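Uncharacterized protein (Desulfotomaculum acetoxidans, PDB 3U4Y) is of unknown function but folds as a seven-bladed beta-propeller related to the lactonase family. Local coordinates at residues A98-T102 and A130-I135; I121-P125 and D161-D166; G139-I143 and R155-D159; A150-R155 and D166-I172; D186-A190 and I202-Q206. All coordinates share one frame; numbering follows the deposited sequence.

Contact 1. Residues A98-T102 and A130-I135; sequences AVTVT and AVGIAI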
# COMPACT_ATOMS: atom_id res chain seq x y z
N ALA A 98 9.29 4.19 8.99
CA ALA A 98 8.04 4.23 8.25
C ALA A 98 8.07 5.51 7.47
O ALA A 98 8.50 6.53 7.99
CB ALA A 98 6.86 4.25 9.20
N VAL A 99 7.64 5.46 6.21
CA VAL A 99 7.65 6.66 5.38
C VAL A 99 6.27 6.98 4.83
O VAL A 99 5.54 6.09 4.38
CB VAL A 99 8.65 6.56 4.23
CG1 VAL A 99 8.64 7.84 3.48
CG2 VAL A 99 10.03 6.31 4.76
N THR A 100 5.92 8.26 4.89
CA THR A 100 4.57 8.70 4.60
C THR A 100 4.52 9.76 3.52
O THR A 100 5.38 10.62 3.41
CB THR A 100 3.91 9.29 5.83
OG1 THR A 100 4.46 8.70 7.00
CG2 THR A 100 2.42 9.05 5.79
N VAL A 101 3.46 9.70 2.74
CA VAL A 101 3.28 10.65 1.67
C VAL A 101 2.00 11.45 1.92
O VAL A 101 1.12 11.04 2.69
CB VAL A 101 3.31 9.91 0.32
CG1 VAL A 101 2.21 10.39 -0.64
CG2 VAL A 101 4.69 10.03 -0.29
N THR A 102 1.90 12.61 1.28
CA THR A 102 0.81 13.53 1.53
C THR A 102 -0.57 12.97 1.25
O THR A 102 -0.74 12.04 0.46
CB THR A 102 0.97 14.78 0.68
OG1 THR A 102 0.13 15.82 1.19
CG2 THR A 102 0.61 14.46 -0.75
N ALA A 130 1.24 14.48 -6.02
CA ALA A 130 1.86 13.29 -5.44
C ALA A 130 0.88 12.34 -4.73
O ALA A 130 0.24 12.72 -3.76
CB ALA A 130 2.91 13.73 -4.48
N VAL A 131 0.76 11.10 -5.23
CA VAL A 131 0.05 10.04 -4.51
C VAL A 131 0.77 8.70 -4.60
O VAL A 131 1.46 8.42 -5.59
CB VAL A 131 -1.41 9.86 -4.97
CG1 VAL A 131 -2.10 11.19 -4.99
CG2 VAL A 131 -1.48 9.23 -6.34
N GLY A 132 0.61 7.88 -3.58
CA GLY A 132 1.25 6.58 -3.52
C GLY A 132 2.70 6.64 -3.11
O GLY A 132 3.43 7.58 -3.45
N ILE A 133 3.12 5.63 -2.34
CA ILE A 133 4.53 5.47 -2.00
C ILE A 133 4.92 4.00 -2.03
O ILE A 133 4.08 3.10 -1.82
CB ILE A 133 4.91 6.12 -0.63
CG1 ILE A 133 6.42 6.20 -0.46
CG2 ILE A 133 4.35 5.36 0.53
CD1 ILE A 133 6.83 6.86 0.82
N ALA A 134 6.18 3.76 -2.33
CA ALA A 134 6.73 2.43 -2.35
C ALA A 134 8.22 2.49 -2.03
O ALA A 134 8.96 3.31 -2.59
CB ALA A 134 6.50 1.78 -3.70
N ILE A 135 8.65 1.64 -1.11
CA ILE A 135 10.06 1.53 -0.77
C ILE A 135 10.63 0.20 -1.27
O ILE A 135 10.04 -0.86 -1.02
CB ILE A 135 10.27 1.68 0.75
CG1 ILE A 135 9.61 2.98 1.22
CG2 ILE A 135 11.75 1.66 1.10
CD1 ILE A 135 9.58 3.16 2.72
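Ala130 O is approached by one methyl, Thr102 CG2, at 3.5 Å, with Val101 CG1 more distant. The rest of the contact is apolar and lies between two strands that run antiparallel, at 158°, with axes 8.1 Å apart; this is face-to-face packing of sheets rather than strand pairing. Ile133 is central to it. Its CG1 is anti to the backbone N (chi1 -168°) and chi2 is extended, which carries CD1 out to within 3.4 Å of Val99 CG1. The two side chains meet at about a right angle. Val99 straddles two isoleucines, since its other branch, CG2, touches Ile135 CD1 at 3.8 Å. Val101 passes Ile133 in the opposite direction, its CG2 packing on Ile133 CB at 3.9 Å. The strands belong to successive blades of the propeller, 97-100 being second in its four-stranded sheet and 130-135 first in the next. Met110 of strand 109-114 and Ile143 and Ile145 of strand 142-147 extend this inter-blade core, and the carboxylates of Asp88 and Asp90 accept hydrogen bonds from the backbone N of Ile133 and Ile135.

Contact 2. Residues I121-P125 and D161-D166; sequences ISTIP and DGVLFD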
# COMPACT_ATOMS: atom_id res chain seq x y z
N ILE A 121 11.71 12.09 11.81
CA ILE A 121 13.13 12.28 11.64
C ILE A 121 13.39 13.28 10.53
O ILE A 121 14.24 14.15 10.67
CB ILE A 121 13.85 10.95 11.29
CG1 ILE A 121 13.96 10.06 12.53
CG2 ILE A 121 15.22 11.20 10.71
CD1 ILE A 121 15.30 9.35 12.65
N SER A 122 12.67 13.13 9.43
CA SER A 122 12.89 14.02 8.30
C SER A 122 11.60 14.40 7.61
O SER A 122 10.63 13.65 7.59
CB SER A 122 13.86 13.41 7.28
OG SER A 122 14.19 14.36 6.28
N THR A 123 11.63 15.59 7.03
CA THR A 123 10.50 16.08 6.28
C THR A 123 11.01 16.81 5.05
O THR A 123 11.92 17.63 5.13
CB THR A 123 9.63 17.00 7.15
OG1 THR A 123 9.30 16.32 8.37
CG2 THR A 123 8.36 17.38 6.42
N ILE A 124 10.46 16.45 3.90
CA ILE A 124 10.77 17.16 2.67
C ILE A 124 9.49 17.36 1.86
O ILE A 124 8.57 16.54 1.92
CB ILE A 124 11.89 16.47 1.84
CG1 ILE A 124 11.43 15.15 1.22
CG2 ILE A 124 13.15 16.26 2.68
CD1 ILE A 124 12.43 14.59 0.26
N PRO A 125 9.45 18.45 1.10
CA PRO A 125 8.30 18.79 0.25
C PRO A 125 8.23 17.94 -1.01
O PRO A 125 9.25 17.60 -1.64
CB PRO A 125 8.57 20.25 -0.12
CG PRO A 125 10.05 20.30 -0.19
CD PRO A 125 10.57 19.38 0.89
N ASP A 161 19.90 6.61 8.34
CA ASP A 161 19.40 7.45 9.41
C ASP A 161 17.93 7.81 9.30
O ASP A 161 17.33 8.24 10.28
CB ASP A 161 20.19 8.76 9.47
CG ASP A 161 21.63 8.56 9.88
OD1 ASP A 161 21.97 7.47 10.40
OD2 ASP A 161 22.43 9.51 9.69
N GLY A 162 17.34 7.67 8.12
CA GLY A 162 15.95 8.06 7.94
C GLY A 162 15.79 9.40 7.24
O GLY A 162 14.68 9.81 6.88
N VAL A 163 16.90 10.09 7.03
CA VAL A 163 16.91 11.32 6.26
C VAL A 163 16.41 11.06 4.83
O VAL A 163 16.86 10.14 4.15
CB VAL A 163 18.32 11.91 6.22
CG1 VAL A 163 18.28 13.38 5.91
CG2 VAL A 163 19.00 11.69 7.53
N LEU A 164 15.49 11.90 4.37
CA LEU A 164 14.94 11.78 3.02
C LEU A 164 15.65 12.72 2.06
O LEU A 164 16.17 13.76 2.46
CB LEU A 164 13.45 12.09 3.05
CG LEU A 164 12.63 11.18 3.96
CD1 LEU A 164 11.32 11.82 4.36
CD2 LEU A 164 12.38 9.87 3.27
N PHE A 165 15.68 12.34 0.78
CA PHE A 165 16.32 13.12 -0.28
C PHE A 165 15.46 13.12 -1.54
O PHE A 165 14.75 12.16 -1.84
CB PHE A 165 17.70 12.57 -0.62
CG PHE A 165 18.66 12.58 0.54
CD1 PHE A 165 19.60 13.60 0.67
CD2 PHE A 165 18.65 11.57 1.49
CE1 PHE A 165 20.50 13.62 1.73
CE2 PHE A 165 19.54 11.57 2.55
CZ PHE A 165 20.46 12.60 2.67
N ASP A 166 15.55 14.21 -2.28
CA ASP A 166 14.86 14.34 -3.55
C ASP A 166 15.87 14.30 -4.68
O ASP A 166 16.72 15.18 -4.79
CB ASP A 166 14.09 15.65 -3.59
CG ASP A 166 13.03 15.68 -4.68
OD1 ASP A 166 13.10 14.83 -5.60
OD2 ASP A 166 12.13 16.55 -4.61
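Polar contact between Ser122 and Leu164 is limited to one weak hydrogen bond, in which the backbone N of Leu164 donates to Ser122 OG at 3.4 Å. The bond is long but almost straight (175°). The serine can offer its hydroxyl because OG is turned opposite its own backbone N (chi1 -172°), toward the start of strand 164-166. Ser122 CB meanwhile rests against Gly162 O, whose hydrogen-bonding partner is Ser112 OG of the strand beside 121-125.

Apolar packing joins Ile124 to Leu164. The isoleucine lays CD1 against Leu164 CB at 3.9 Å, the two side chains meeting at a slant.

Side chain against backbone is the third kind of contact. The same Ile124 methyl reaches the backbone of Phe165, 3.8 Å from Phe165 C, and Leu164 brings CD1 against the backbone of Ser122, 3.8 Å from Ser122 O. Ile121 lies along the turn at 161-162, its CD1 3.3 Å from Asp161 O and its second branch, CG2, 4.0 Å from Gly162 C. Gly162 has a positive phi, and a beta carbon there would press on this isoleucine and on the preceding carbonyl. The turn itself is drawn together by weak hydrogen bonds from the backbone N of Asp161, Gly162 and Val163 to Asp159 OD1.

Strands 121-125 and 164-166 run nearly parallel, at 20°, with axes 7.2 Å apart. Each is the outermost strand of its blade, so the contact joins consecutive blades at the propeller's rim, with Met110 of strand 109-114 and Phe156 and Ile158 of strand 152-158 packed behind Leu164 and Ile124.

Contact 3. Residues G139-I143 and R155-D159; sequences GNGLI and RFKID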
# COMPACT_ATOMS: atom_id res chain seq x y z
N GLY A 139 17.00 -2.92 0.20
CA GLY A 139 17.89 -2.35 1.17
C GLY A 139 18.73 -1.26 0.54
O GLY A 139 19.59 -0.65 1.19
N ASN A 140 18.50 -0.99 -0.74
CA ASN A 140 19.22 0.08 -1.42
C ASN A 140 18.56 1.40 -1.11
O ASN A 140 19.10 2.45 -1.43
CB ASN A 140 19.27 -0.14 -2.92
CG ASN A 140 17.91 -0.06 -3.57
OD1 ASN A 140 16.92 0.25 -2.92
ND2 ASN A 140 17.86 -0.34 -4.87
N GLY A 141 17.37 1.33 -0.51
CA GLY A 141 16.69 2.52 0.01
C GLY A 141 16.09 3.48 -1.01
O GLY A 141 15.92 4.67 -0.75
N LEU A 142 15.75 2.95 -2.18
CA LEU A 142 15.09 3.72 -3.20
C LEU A 142 13.60 3.86 -2.91
O LEU A 142 12.94 2.90 -2.49
CB LEU A 142 15.26 3.03 -4.54
CG LEU A 142 14.28 3.51 -5.60
CD1 LEU A 142 14.71 4.90 -6.08
CD2 LEU A 142 14.20 2.49 -6.73
N ILE A 143 13.08 5.06 -3.16
CA ILE A 143 11.68 5.39 -2.98
C ILE A 143 11.11 6.02 -4.25
O ILE A 143 11.71 6.88 -4.88
CB ILE A 143 11.52 6.45 -1.90
CG1 ILE A 143 11.96 5.91 -0.55
CG2 ILE A 143 10.08 6.93 -1.84
CD1 ILE A 143 12.26 7.00 0.45
N ARG A 155 11.59 9.80 -8.19
CA ARG A 155 12.45 8.95 -7.38
C ARG A 155 13.07 9.65 -6.17
O ARG A 155 13.79 10.63 -6.31
CB ARG A 155 13.58 8.39 -8.24
CG ARG A 155 14.83 8.18 -7.45
CD ARG A 155 15.97 7.62 -8.24
NE ARG A 155 17.01 7.24 -7.29
CZ ARG A 155 18.31 7.40 -7.46
NH1 ARG A 155 18.78 7.93 -8.58
NH2 ARG A 155 19.14 7.03 -6.51
N PHE A 156 12.81 9.10 -4.99
CA PHE A 156 13.40 9.64 -3.76
C PHE A 156 14.37 8.70 -3.06
O PHE A 156 14.57 7.56 -3.47
CB PHE A 156 12.30 10.04 -2.79
CG PHE A 156 11.48 11.19 -3.26
CD1 PHE A 156 11.67 12.45 -2.72
CD2 PHE A 156 10.52 11.01 -4.24
CE1 PHE A 156 10.91 13.52 -3.15
CE2 PHE A 156 9.76 12.07 -4.68
CZ PHE A 156 9.95 13.34 -4.14
N LYS A 157 14.98 9.21 -2.00
CA LYS A 157 15.97 8.45 -1.24
C LYS A 157 15.71 8.50 0.27
O LYS A 157 15.28 9.51 0.80
CB LYS A 157 17.35 9.02 -1.50
CG LYS A 157 18.32 8.00 -2.02
CD LYS A 157 18.52 6.91 -1.01
CE LYS A 157 19.97 6.50 -0.96
NZ LYS A 157 20.18 5.52 0.14
N ILE A 158 15.98 7.38 0.94
CA ILE A 158 16.07 7.37 2.39
C ILE A 158 17.33 6.66 2.80
O ILE A 158 17.59 5.55 2.34
CB ILE A 158 14.88 6.68 3.07
CG1 ILE A 158 15.04 6.72 4.59
CG2 ILE A 158 14.71 5.25 2.58
CD1 ILE A 158 13.79 6.28 5.36
N ASP A 159 18.13 7.29 3.66
CA ASP A 159 19.37 6.66 4.10
C ASP A 159 19.20 5.83 5.38
O ASP A 159 18.08 5.57 5.84
CB ASP A 159 20.49 7.69 4.25
CG ASP A 159 20.22 8.70 5.34
OD1 ASP A 159 19.50 8.37 6.31
OD2 ASP A 159 20.74 9.83 5.22
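Ile143 is paired with Phe156 and reaches on to Ile158. Its CB lies 3.8 Å from Phe156 CB, and the CG2 branch stays on the same neighbour. The other branch runs from CG1, which is turned opposite the carbonyl carbon (chi1 -65°), to CD1. There the methyl settles 3.7 Å from Ile158 CG2, so this side chain spans two residues of the facing strand. It belongs to the face of the hairpin that carries Phe156, where Leu164 of the next strand also packs.

The backbone beneath is an antiparallel ladder between strands 142-147 and 152-158. Ile143 and Phe156 form a hydrogen-bonded pair, with Ile143 N giving to Phe156 O at 2.9 Å; the return bond is modelled too short for its length to be trusted. Two residues on, past the non-hydrogen-bonded pair Leu142-Lys157, Ile158 N donates to Gly141 O at 3.2 Å. Gly141 has positive phi, and a beta carbon at this position would collide with Ile158 O. It lies within an Asx turn, Asn140 OD1 accepting from Leu142 N at 3.0 Å; that oxygen is also bonded to Ser136 OG.

On the other face, the Leu142 side chain crosses the extended Arg155 chain at about a right angle, its CD1 lying against the stretch from CG to NE, 3.5 Å from Arg155 NE. Lys157 bends at chi2 and chi3, bringing CD to 3.4 Å from Gly141 O.

The chemistry is thus divided: main-chain bonds and apolar side chains join the two strands, whereas Arg155 takes its guanidinium onward to a hydrogen bond with Gln169 and a salt bridge with Glu209, which probably balances its charge.

Contact 4. Residues A150-R155 and D166-I172; sequences ANTVRR and DTGQEFI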
# COMPACT_ATOMS: atom_id res chain seq x y z
N ALA A 150 1.38 14.87 -13.84
CA ALA A 150 2.53 14.80 -14.74
C ALA A 150 2.71 13.41 -15.38
O ALA A 150 3.67 13.18 -16.09
CB ALA A 150 3.80 15.21 -14.01
N ASN A 151 1.78 12.50 -15.13
CA ASN A 151 1.84 11.13 -15.64
C ASN A 151 3.24 10.53 -15.65
O ASN A 151 3.67 9.89 -16.62
CB ASN A 151 1.24 11.08 -17.03
CG ASN A 151 -0.09 11.71 -17.08
OD1 ASN A 151 -1.12 11.07 -16.86
ND2 ASN A 151 -0.10 12.99 -17.36
N THR A 152 3.93 10.72 -14.53
CA THR A 152 5.33 10.42 -14.40
C THR A 152 5.49 9.85 -12.99
O THR A 152 4.64 10.10 -12.14
CB THR A 152 6.10 11.72 -14.48
OG1 THR A 152 7.49 11.46 -14.63
CG2 THR A 152 5.89 12.51 -13.21
N VAL A 153 6.54 9.09 -12.73
CA VAL A 153 6.87 8.76 -11.33
C VAL A 153 8.21 9.36 -10.94
O VAL A 153 9.12 9.44 -11.76
CB VAL A 153 6.84 7.23 -11.00
CG1 VAL A 153 5.88 6.50 -11.90
CG2 VAL A 153 8.20 6.65 -11.13
N ARG A 154 8.32 9.82 -9.69
CA ARG A 154 9.52 10.50 -9.22
C ARG A 154 10.26 9.66 -8.20
O ARG A 154 9.65 8.93 -7.42
CB ARG A 154 9.16 11.83 -8.61
CG ARG A 154 10.35 12.71 -8.30
CD ARG A 154 9.88 14.13 -8.28
NE ARG A 154 10.83 15.08 -7.73
CZ ARG A 154 10.87 16.36 -8.08
NH1 ARG A 154 11.76 17.17 -7.54
NH2 ARG A 154 10.04 16.82 -9.00
N ARG A 155 11.59 9.80 -8.19
CA ARG A 155 12.45 8.95 -7.38
C ARG A 155 13.07 9.65 -6.17
O ARG A 155 13.79 10.63 -6.31
CB ARG A 155 13.58 8.39 -8.24
CG ARG A 155 14.83 8.18 -7.45
CD ARG A 155 15.97 7.62 -8.24
NE ARG A 155 17.01 7.24 -7.29
CZ ARG A 155 18.31 7.40 -7.46
NH1 ARG A 155 18.78 7.93 -8.58
NH2 ARG A 155 19.14 7.03 -6.51
N ASP A 166 15.55 14.21 -2.28
CA ASP A 166 14.86 14.34 -3.55
C ASP A 166 15.87 14.30 -4.68
O ASP A 166 16.72 15.18 -4.79
CB ASP A 166 14.09 15.65 -3.59
CG ASP A 166 13.03 15.68 -4.68
OD1 ASP A 166 13.10 14.83 -5.60
OD2 ASP A 166 12.13 16.55 -4.61
N THR A 167 15.78 13.27 -5.52
CA THR A 167 16.66 13.18 -6.68
C THR A 167 16.13 14.01 -7.85
O THR A 167 16.90 14.42 -8.72
CB THR A 167 16.86 11.73 -7.12
OG1 THR A 167 15.67 11.24 -7.74
CG2 THR A 167 17.18 10.87 -5.92
N GLY A 168 14.83 14.26 -7.85
CA GLY A 168 14.18 15.00 -8.92
C GLY A 168 14.31 14.32 -10.26
O GLY A 168 14.36 14.97 -11.30
N GLN A 169 14.42 13.00 -10.24
CA GLN A 169 14.39 12.23 -11.47
C GLN A 169 12.98 11.71 -11.60
O GLN A 169 12.46 11.11 -10.66
CB GLN A 169 15.40 11.08 -11.43
CG GLN A 169 16.87 11.54 -11.37
CD GLN A 169 17.89 10.39 -11.41
OE1 GLN A 169 17.59 9.23 -11.11
NE2 GLN A 169 19.13 10.74 -11.77
N GLU A 170 12.35 11.97 -12.75
CA GLU A 170 11.01 11.46 -13.04
C GLU A 170 11.03 10.57 -14.29
O GLU A 170 11.91 10.71 -15.13
CB GLU A 170 10.03 12.61 -13.24
CG GLU A 170 10.00 13.62 -12.11
CD GLU A 170 8.93 14.67 -12.31
OE1 GLU A 170 8.09 14.49 -13.22
OE2 GLU A 170 8.93 15.68 -11.57
N PHE A 171 10.05 9.68 -14.39
CA PHE A 171 10.02 8.65 -15.43
C PHE A 171 8.60 8.40 -15.89
O PHE A 171 7.68 8.34 -15.07
CB PHE A 171 10.56 7.32 -14.88
CG PHE A 171 11.85 7.46 -14.14
CD1 PHE A 171 13.03 7.61 -14.82
CD2 PHE A 171 11.88 7.44 -12.76
CE1 PHE A 171 14.22 7.74 -14.13
CE2 PHE A 171 13.07 7.56 -12.07
CZ PHE A 171 14.23 7.72 -12.75
N ILE A 172 8.41 8.22 -17.20
CA ILE A 172 7.06 8.00 -17.72
C ILE A 172 6.44 6.83 -16.97
O ILE A 172 7.15 5.89 -16.62
CB ILE A 172 7.04 7.66 -19.22
CG1 ILE A 172 7.88 8.66 -20.00
CG2 ILE A 172 5.61 7.71 -19.74
CD1 ILE A 172 7.36 10.06 -19.86
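Strands 152-155 and 166-172 form an antiparallel beta hairpin at the outer edge of a propeller blade, their axes 4.3 Å apart and at 150°, with Val153 and Phe171 as a hydrogen-bonded pair (Val153 N to Phe171 O, 2.7 Å). On the face that carries Arg154 and Glu170 the contact is ionic. Arg154, extended from CG to NE, stretches between two carboxylates. Its NE donates to Asp166 OD1 at 3.1 Å, within the guanidinium plane and onto the syn lone pair, while NH1 makes weaker bonds to both oxygens of Asp166. At the far end NH2 gives a weak bond to Glu170 OE2 (3.0 Å), an oxygen also in a salt bridge with Arg147. A leucine in place of Arg154 would probably deprive Asp166 of its arginine mate and leave Glu170 more dependent on Arg147. Gly168 CA lies over one face of the guanidinium, and Gly168 N also donates to Asp166 OD1, closing an Asx turn. The opposite face of the hairpin is mixed: Val153 CG2 packs on Phe171 CD2 at 4.1 Å, and Arg155 runs alongside Gln169. There Arg155 NH1 donates to Gln169 OE1 at 3.1 Å, with the acceptor in the guanidinium plane but NH1 above the amide plane.

Contact 5. Residues D186-A190 and I202-Q206; sequences DGNFA and ILETQ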
# COMPACT_ATOMS: atom_id res chain seq x y z
N ASP A 186 11.85 -8.58 -4.98
CA ASP A 186 13.32 -8.49 -5.13
C ASP A 186 13.81 -7.09 -5.48
O ASP A 186 15.02 -6.87 -5.56
CB ASP A 186 13.84 -9.50 -6.16
CG ASP A 186 13.01 -9.55 -7.44
OD1 ASP A 186 12.03 -10.34 -7.49
OD2 ASP A 186 13.34 -8.82 -8.40
N GLY A 187 12.88 -6.16 -5.70
CA GLY A 187 13.19 -4.76 -5.94
C GLY A 187 13.75 -4.41 -7.31
O GLY A 187 14.33 -3.34 -7.51
N ASN A 188 13.57 -5.32 -8.27
CA ASN A 188 14.18 -5.17 -9.58
C ASN A 188 13.22 -4.62 -10.62
O ASN A 188 13.63 -4.14 -11.68
CB ASN A 188 14.74 -6.50 -10.03
CG ASN A 188 15.88 -6.97 -9.18
OD1 ASN A 188 16.74 -6.18 -8.78
ND2 ASN A 188 15.89 -8.26 -8.87
N PHE A 189 11.93 -4.70 -10.31
CA PHE A 189 10.92 -4.04 -11.11
C PHE A 189 9.93 -3.35 -10.20
O PHE A 189 9.73 -3.75 -9.06
CB PHE A 189 10.18 -5.05 -11.98
CG PHE A 189 11.07 -5.85 -12.84
CD1 PHE A 189 11.54 -5.34 -14.03
CD2 PHE A 189 11.46 -7.12 -12.46
CE1 PHE A 189 12.37 -6.08 -14.84
CE2 PHE A 189 12.30 -7.87 -13.26
CZ PHE A 189 12.76 -7.35 -14.45
N ALA A 190 9.31 -2.30 -10.72
CA ALA A 190 8.19 -1.66 -10.04
C ALA A 190 7.03 -1.64 -10.99
O ALA A 190 7.23 -1.58 -12.20
CB ALA A 190 8.57 -0.26 -9.63
N ILE A 202 5.62 -0.84 -16.16
CA ILE A 202 6.64 -1.72 -15.61
C ILE A 202 8.00 -1.05 -15.72
O ILE A 202 8.43 -0.70 -16.81
CB ILE A 202 6.70 -3.00 -16.41
CG1 ILE A 202 5.34 -3.68 -16.40
CG2 ILE A 202 7.77 -3.89 -15.86
CD1 ILE A 202 5.31 -4.94 -17.23
N LEU A 203 8.67 -0.86 -14.59
CA LEU A 203 9.92 -0.12 -14.59
C LEU A 203 11.07 -0.98 -14.16
O LEU A 203 10.92 -1.82 -13.28
CB LEU A 203 9.83 1.06 -13.64
CG LEU A 203 9.28 2.38 -14.13
CD1 LEU A 203 8.08 2.12 -14.99
CD2 LEU A 203 8.88 3.13 -12.90
N GLU A 204 12.23 -0.75 -14.80
CA GLU A 204 13.47 -1.42 -14.48
C GLU A 204 14.14 -0.65 -13.36
O GLU A 204 14.55 0.50 -13.53
CB GLU A 204 14.39 -1.47 -15.70
CG GLU A 204 14.29 -2.74 -16.56
CD GLU A 204 15.38 -3.78 -16.26
OE1 GLU A 204 16.18 -3.56 -15.31
OE2 GLU A 204 15.45 -4.82 -16.97
N THR A 205 14.24 -1.30 -12.21
CA THR A 205 14.67 -0.64 -10.99
C THR A 205 15.87 -1.32 -10.37
O THR A 205 16.38 -0.88 -9.34
CB THR A 205 13.54 -0.59 -9.96
OG1 THR A 205 12.87 -1.87 -9.92
CG2 THR A 205 12.52 0.44 -10.35
N GLN A 206 16.33 -2.41 -10.99
CA GLN A 206 17.53 -3.07 -10.53
C GLN A 206 18.68 -2.07 -10.40
O GLN A 206 19.44 -2.13 -9.45
CB GLN A 206 17.94 -4.20 -11.46
CG GLN A 206 19.10 -5.01 -10.89
CD GLN A 206 19.61 -6.05 -11.85
OE1 GLN A 206 19.38 -5.96 -13.06
NE2 GLN A 206 20.31 -7.05 -11.34
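Ala190 and Leu203 exchange two backbone hydrogen bonds, Ala190 N to Leu203 O at 3.1 Å and Leu203 N to Ala190 O at 2.9 Å, which makes them a hydrogen-bonded pair in the antiparallel beta hairpin of strands 189-194 and 199-204, the two middle strands of a propeller blade. Where the hairpin opens, Asn188 O takes over as acceptor. Thr205 N approaches it at 3.0 Å, from above the carbonyl plane but in a nearly straight line (167°), and Gln206 N adds a weaker bond. The Asn188 side chain, with CG turned opposite the carbonyl carbon (chi1 -66°), sets OD1 against the aliphatic stem of Gln206, 3.4 Å from Gln206 CG. Phe189 points to the other face from Ala190, and Leu203 O lies at the edge of its ring.

Outside this first shell, Asn188 ND2 makes a weak hydrogen bond to Asp186 OD2. Replacing Asn188 with alanine would probably leave the Gln206 stem freer to move, with no amide beside it, and cost the Asp186 carboxylate one of its weak bonds. Thr184 OG1 accepts from Phe189 N and, weakly, from Asn188 N, positioning the turn that leads into the strand. Phe248 meets the Phe189 ring edge-to-face, and Phe183 of strand 178-183 packs on both Ala190 and Thr205. Between those two residues the contact is methyl to methyl, Ala190 CB lying 4.1 Å from Thr205 CG2.

Overall arrangement
From the N terminus, contact 1 comes first, closing a loop from 98-102 to 130-135 and joining two successive blades near the propeller's centre. Contact 2 opens within that loop and ends beyond it, so the two cross; it joins the same blades at their outer strands. Contact 3, the middle hairpin of the second of these blades, falls wholly between the segments of contact 2. Contact 4, the next hairpin, crosses both contact 2, sharing Asp166, and contact 3, sharing Arg155. Contact 5 follows in series as a hairpin of the succeeding blade, and Val153 of contact 4 packs against its Leu203. Three consecutive blades are thereby tied together.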